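Local coordinates for protein phosphoribosyl-glycinamide (GAR) synthetase (PDB 7LVO) that catalyses, as the GAR synthetase half of a bifunctional purine-biosynthesis enzyme, the ATP-dependent joining of 5-phosphoribosylamine and glycine into glycinamide ribonucleotide, at residues G112-L117 / N333-D338; G120-F125 / P135-A140. All blocks are in the same frame, centred on the assembly; numbering follows the deposited sequence.

Contact 1: residues G112-L117 / N333-D338; sequences GPEQPL and NVRFGD
Arg335 packs against a strand-to-helix turn, meeting Gly112, Glu114 and Leu117 at the seam between two parts of an ATP-grasp enzyme. Residues 112-117 run from the end of strand 108-111, an outer strand of the parallel sheet of the N domain, into helix 114-118. Residues 333-338 take the chain from the end of strand 326-333 of the ATP-grasp domain into the loop before helix 340-344. Most of the meeting is made by the aliphatic part of Arg335, with Gly112 and Arg335 bringing their CA atoms to 6.3 Å. The CG of Arg335 rests on the carbonyl oxygen Gly112 O at 3.4 Å, placed there by a first torsion (chi1 34°) well short of the staggered value, which lodges CG between the backbone N and the carbonyl carbon. A bend at chi2 then carries the extended remainder past Glu114 at a slant, and the CB of Glu114 sits at the edge of the guanidinium, near its plane.

The carboxylate of Glu114 is close but not paired: Glu114 OE1 stands 4.1 Å from Arg335 NH2, with the two planes turned 54° apart. The salt bridge of Arg335 is instead to Glu143 of helix 141-144, a residue that also accepts from the backbone N of Val334. Because a carboxylate oxygen of Glu143 lies near Glu114 OE1, the positive guanidinium probably eases the proximity of two acids. Glu114 also touches Leu195, predicted to belong to the ATP site, and Asn333 is a predicted magnesium ligand. Nearer the arginine's backbone, the branch CD1 of Leu117 reaches Val334 O at 3.6 Å and Arg335 CB at 3.8 Å.

Contact 2: residues G120-F125 / P135-A140; sequences GVEGAF and PSPAAA. With EDO (1,2-ethanediol), chain B.
Gly120 and Pro137 bring their CA atoms to 4.3 Å and Glu122 and Ser136 theirs to 5.4 Å, as the start of helix 121-126 meets the loop that follows it. Gly120 does double duty: its positive phi (97°) closes the preceding helix in a Schellman motif, and it occupies the N-cap position of the next. This positive phi suits a residue without a side chain, and the bare CA receives Pro137 CG at 3.6 Å.

Glu122 carries most of the remaining contact. Its CB lies over the carbonyl oxygen of Pro135, while a bend at chi2 (-95°) turns the carboxylate toward residues 136-137, bringing Glu122 OE1 to 3.2 Å from Pro137 CD and close to the CA of Ser136. Glu122 and Pro137 cross at about a right angle, with the carboxylate oxygen beside the ring carbon CD. The polar link between the segments is a water, which accepts from Glu122 N at 3.1 Å and donates to Pro135 O at 2.9 Å, joining a backbone N-H of the first helical turn to the loop.

On the loop itself, Ser136 OG accepts from Ala139 N in a nearly straight bond (N-H...O 170°), and Ala140 N bonds to Ser136 O. A 1,2-ethanediol, probably from the crystallisation liquor, takes a hydrogen bond from Ala138 N to its O1. On the far side of the helix, Phe125 packs on helix 95-104. The turn at Ser136, before helix 141-144, is an ST motif, here set against a helix with glycine at its N-cap in the N-terminal part of the enzyme.

In the fold
Contact 1 and contact 2 follow one another through consecutive helices, 114-118 and 121-126, with centres about 12 Å apart. A probable hydrogen bond from Val121 N to Pro116 O (2.7 Å) ties the second helix to the first. Pro135 bridges the contacts as well: Pro135 CD packs on Val334 O at 3.5 Å and on Leu117 CD2 at 3.8 Å. The chain running on from 135-140 enters helix 141-144, next to contact 1. Contact 1 holds the predicted magnesium ligand Asn333 and touches the predicted ATP site through Glu114, whereas contact 2 stands back from them, the side chain of Pro135 lying about 9 Å from that of Asn333.

Contact 1: residues G112-L117 / N333-D338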
loop_
_atom_site.group_PDB
_atom_site.type_symbol
_atom_site.label_atom_id
_atom_site.label_comp_id
_atom_site.label_asym_id
_atom_site.label_seq_id
_atom_site.Cartn_x
_atom_site.Cartn_y
_atom_site.Cartn_z
ATOM N N GLY A 112 0.353 5.211 7.387
ATOM C CA GLY A 112 -0.116 4.720 6.112
ATOM C C GLY A 112 0.921 4.839 5.013
ATOM O O GLY A 112 1.327 3.848 4.402
ATOM N N PRO A 113 1.366 6.062 4.738
ATOM C CA PRO A 113 2.341 6.267 3.659
ATOM C C PRO A 113 3.668 5.577 3.953
ATOM O O PRO A 113 3.955 5.122 5.066
ATOM C CB PRO A 113 2.503 7.791 3.599
ATOM C CG PRO A 113 1.270 8.341 4.263
ATOM C CD PRO A 113 0.906 7.334 5.326
ATOM N N GLU A 114 4.504 5.523 2.914
ATOM C CA GLU A 114 5.801 4.865 3.020
ATOM C C GLU A 114 6.837 5.766 3.681
ATOM O O GLU A 114 7.657 5.293 4.480
ATOM C CB GLU A 114 6.277 4.441 1.625
ATOM C CG GLU A 114 7.676 3.848 1.579
ATOM C CD GLU A 114 8.234 3.779 0.162
ATOM O OE1 GLU A 114 7.526 4.200 -0.777
ATOM O OE2 GLU A 114 9.380 3.308 -0.010
ATOM N N GLN A 115 6.816 7.062 3.361
ATOM C CA GLN A 115 7.898 7.940 3.797
ATOM C C GLN A 115 8.104 7.926 5.306
ATOM O O GLN A 115 9.252 7.741 5.744
ATOM C CB GLN A 115 7.635 9.360 3.292
ATOM C CG GLN A 115 8.730 10.357 3.646
ATOM C CD GLN A 115 8.619 11.652 2.858
ATOM O OE1 GLN A 115 8.595 11.641 1.625
ATOM N NE2 GLN A 115 8.549 12.774 3.568
ATOM N N PRO A 116 7.083 8.124 6.148
ATOM C CA PRO A 116 7.346 8.146 7.601
ATOM C C PRO A 116 7.912 6.836 8.125
ATOM O O PRO A 116 8.755 6.851 9.029
ATOM C CB PRO A 116 5.968 8.463 8.208
ATOM C CG PRO A 116 4.977 8.099 7.148
ATOM C CD PRO A 116 5.663 8.369 5.834
ATOM N N LEU A 117 7.463 5.700 7.591
ATOM C CA LEU A 117 8.003 4.416 8.034
ATOM C C LEU A 117 9.474 4.285 7.662
ATOM O O LEU A 117 10.326 4.023 8.524
ATOM C CB LEU A 117 7.188 3.273 7.430
ATOM C CG LEU A 117 5.789 3.086 8.005
ATOM C CD1 LEU A 117 5.017 2.040 7.215
ATOM C CD2 LEU A 117 5.859 2.697 9.468
ATOM N N ASN A 333 6.350 -3.994 -0.017
ATOM C CA ASN A 333 5.800 -2.790 0.586
ATOM C C ASN A 333 5.460 -3.112 2.039
ATOM O O ASN A 333 4.923 -4.190 2.336
ATOM C CB ASN A 333 4.570 -2.300 -0.167
ATOM C CG ASN A 333 4.925 -1.704 -1.531
ATOM O OD1 ASN A 333 6.006 -1.940 -2.071
ATOM N ND2 ASN A 333 4.011 -0.924 -2.086
ATOM N N VAL A 334 5.777 -2.182 2.941
ATOM C CA VAL A 334 5.733 -2.473 4.370
ATOM C C VAL A 334 4.565 -1.767 5.038
ATOM O O VAL A 334 4.655 -1.358 6.202
ATOM C CB VAL A 334 7.062 -2.089 5.050
ATOM C CG1 VAL A 334 8.229 -2.897 4.452
ATOM C CG2 VAL A 334 7.318 -0.591 4.918
ATOM N N ARG A 335 3.465 -1.621 4.308
ATOM C CA ARG A 335 2.264 -0.993 4.837
ATOM C C ARG A 335 1.092 -1.371 3.946
ATOM O O ARG A 335 1.261 -1.978 2.886
ATOM C CB ARG A 335 2.423 0.528 4.929
ATOM C CG ARG A 335 3.268 1.163 3.826
ATOM C CD ARG A 335 2.713 0.889 2.449
ATOM N NE ARG A 335 3.541 1.476 1.398
ATOM C CZ ARG A 335 3.270 1.404 0.101
ATOM N NH1 ARG A 335 2.185 0.793 -0.342
ATOM N NH2 ARG A 335 4.105 1.959 -0.770
ATOM N N PHE A 336 -0.108 -1.014 4.398
ATOM C CA PHE A 336 -1.300 -1.280 3.607
ATOM C C PHE A 336 -1.180 -0.637 2.227
ATOM O O PHE A 336 -0.514 0.386 2.048
ATOM C CB PHE A 336 -2.548 -0.767 4.316
ATOM C CG PHE A 336 -3.039 -1.674 5.408
ATOM C CD1 PHE A 336 -3.733 -2.825 5.098
ATOM C CD2 PHE A 336 -2.809 -1.371 6.747
ATOM C CE1 PHE A 336 -4.184 -3.668 6.099
ATOM C CE2 PHE A 336 -3.269 -2.205 7.744
ATOM C CZ PHE A 336 -3.954 -3.354 7.422
ATOM N N GLY A 337 -1.824 -1.262 1.241
ATOM C CA GLY A 337 -1.786 -0.788 -0.122
ATOM C C GLY A 337 -3.003 0.050 -0.475
ATOM O O GLY A 337 -4.049 -0.023 0.167
ATOM N N ASP A 338 -2.853 0.860 -1.519
ATOM C CA ASP A 338 -3.921 1.724 -2.003
ATOM C C ASP A 338 -4.006 1.539 -3.512
ATOM O O ASP A 338 -2.995 1.745 -4.215
ATOM C CB ASP A 338 -3.645 3.182 -1.635
ATOM C CG ASP A 338 -4.849 4.078 -1.849
ATOM O OD1 ASP A 338 -5.453 4.017 -2.926
ATOM O OD2 ASP A 338 -5.201 4.830 -0.915
#

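Contact 2: residues G120-F125 / P135-A140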
loop_
_atom_site.group_PDB
_atom_site.type_symbol
_atom_site.label_atom_id
_atom_site.label_comp_id
_atom_site.label_asym_id
_atom_site.label_seq_id
_atom_site.Cartn_x
_atom_site.Cartn_y
_atom_site.Cartn_z
ATOM N N GLY A 120 11.648 6.320 9.661
ATOM C CA GLY A 120 11.816 5.893 11.025
ATOM C C GLY A 120 10.817 6.421 12.024
ATOM O O GLY A 120 11.194 6.655 13.181
ATOM N N VAL A 121 9.559 6.606 11.629
ATOM C CA VAL A 121 8.559 7.114 12.559
ATOM C C VAL A 121 8.353 6.139 13.714
ATOM O O VAL A 121 8.021 6.552 14.831
ATOM C CB VAL A 121 7.236 7.399 11.816
ATOM C CG1 VAL A 121 6.605 6.096 11.334
ATOM C CG2 VAL A 121 6.277 8.167 12.710
ATOM N N GLU A 122 8.539 4.841 13.469
ATOM C CA GLU A 122 8.338 3.851 14.521
ATOM C C GLU A 122 9.281 4.095 15.693
ATOM O O GLU A 122 8.860 4.041 16.855
ATOM C CB GLU A 122 8.537 2.443 13.959
ATOM C CG GLU A 122 8.128 1.317 14.902
ATOM C CD GLU A 122 9.285 0.775 15.719
ATOM O OE1 GLU A 122 10.424 1.263 15.565
ATOM O OE2 GLU A 122 9.054 -0.154 16.521
ATOM N N GLY A 123 10.560 4.370 15.410
ATOM C CA GLY A 123 11.496 4.664 16.475
ATOM C C GLY A 123 11.154 5.921 17.239
ATOM O O GLY A 123 11.368 5.986 18.459
ATOM N N ALA A 124 10.614 6.929 16.547
ATOM C CA ALA A 124 10.240 8.167 17.214
ATOM C C ALA A 124 9.158 7.922 18.263
ATOM O O ALA A 124 9.247 8.418 19.393
ATOM C CB ALA A 124 9.764 9.189 16.179
ATOM N N PHE A 125 8.118 7.165 17.904
ATOM C CA PHE A 125 7.063 6.874 18.868
ATOM C C PHE A 125 7.525 5.860 19.910
ATOM O O PHE A 125 7.033 5.869 21.046
ATOM C CB PHE A 125 5.815 6.366 18.152
ATOM C CG PHE A 125 5.009 7.454 17.494
ATOM C CD1 PHE A 125 4.168 8.258 18.243
ATOM C CD2 PHE A 125 5.087 7.665 16.127
ATOM C CE1 PHE A 125 3.428 9.256 17.643
ATOM C CE2 PHE A 125 4.344 8.656 15.516
ATOM C CZ PHE A 125 3.519 9.457 16.277
ATOM N N PRO A 135 6.708 -1.333 10.668
ATOM C CA PRO A 135 8.056 -1.856 10.880
ATOM C C PRO A 135 8.967 -0.845 11.556
ATOM O O PRO A 135 8.784 0.371 11.462
ATOM C CB PRO A 135 8.540 -2.164 9.454
ATOM C CG PRO A 135 7.816 -1.167 8.612
ATOM C CD PRO A 135 6.446 -1.038 9.245
ATOM N N SER A 136 9.955 -1.381 12.255
ATOM C CA SER A 136 11.028 -0.552 12.785
ATOM C C SER A 136 11.750 0.148 11.639
ATOM O O SER A 136 11.656 -0.274 10.482
ATOM C CB SER A 136 12.011 -1.401 13.581
ATOM O OG SER A 136 12.692 -2.297 12.729
ATOM N N PRO A 137 12.469 1.232 11.934
ATOM C CA PRO A 137 13.262 1.888 10.878
ATOM C C PRO A 137 14.094 0.917 10.051
ATOM O O PRO A 137 14.231 1.097 8.834
ATOM C CB PRO A 137 14.146 2.862 11.664
ATOM C CG PRO A 137 13.354 3.178 12.893
ATOM C CD PRO A 137 12.569 1.923 13.234
ATOM N N ALA A 138 14.650 -0.120 10.688
ATOM C CA ALA A 138 15.448 -1.098 9.957
ATOM C C ALA A 138 14.569 -2.016 9.110
ATOM O O ALA A 138 14.822 -2.206 7.914
ATOM C CB ALA A 138 16.291 -1.915 10.934
ATOM N N ALA A 139 13.533 -2.600 9.716
ATOM C CA ALA A 139 12.661 -3.505 8.975
ATOM C C ALA A 139 11.989 -2.804 7.799
ATOM O O ALA A 139 11.692 -3.442 6.781
ATOM C CB ALA A 139 11.603 -4.095 9.907
ATOM N N ALA A 140 11.741 -1.495 7.918
ATOM C CA ALA A 140 11.122 -0.748 6.828
ATOM C C ALA A 140 12.004 -0.689 5.586
ATOM O O ALA A 140 11.512 -0.313 4.515
ATOM C CB ALA A 140 10.788 0.670 7.293
HETATM C C1 EDO B . 15.843 0.817 14.548
HETATM O O1 EDO B . 15.082 -0.028 13.671
HETATM C C2 EDO B . 15.168 0.898 15.910
HETATM O O2 EDO B . 15.102 -0.406 16.490
HETATM O O HOH W 1 9.578 3.134 11.118
#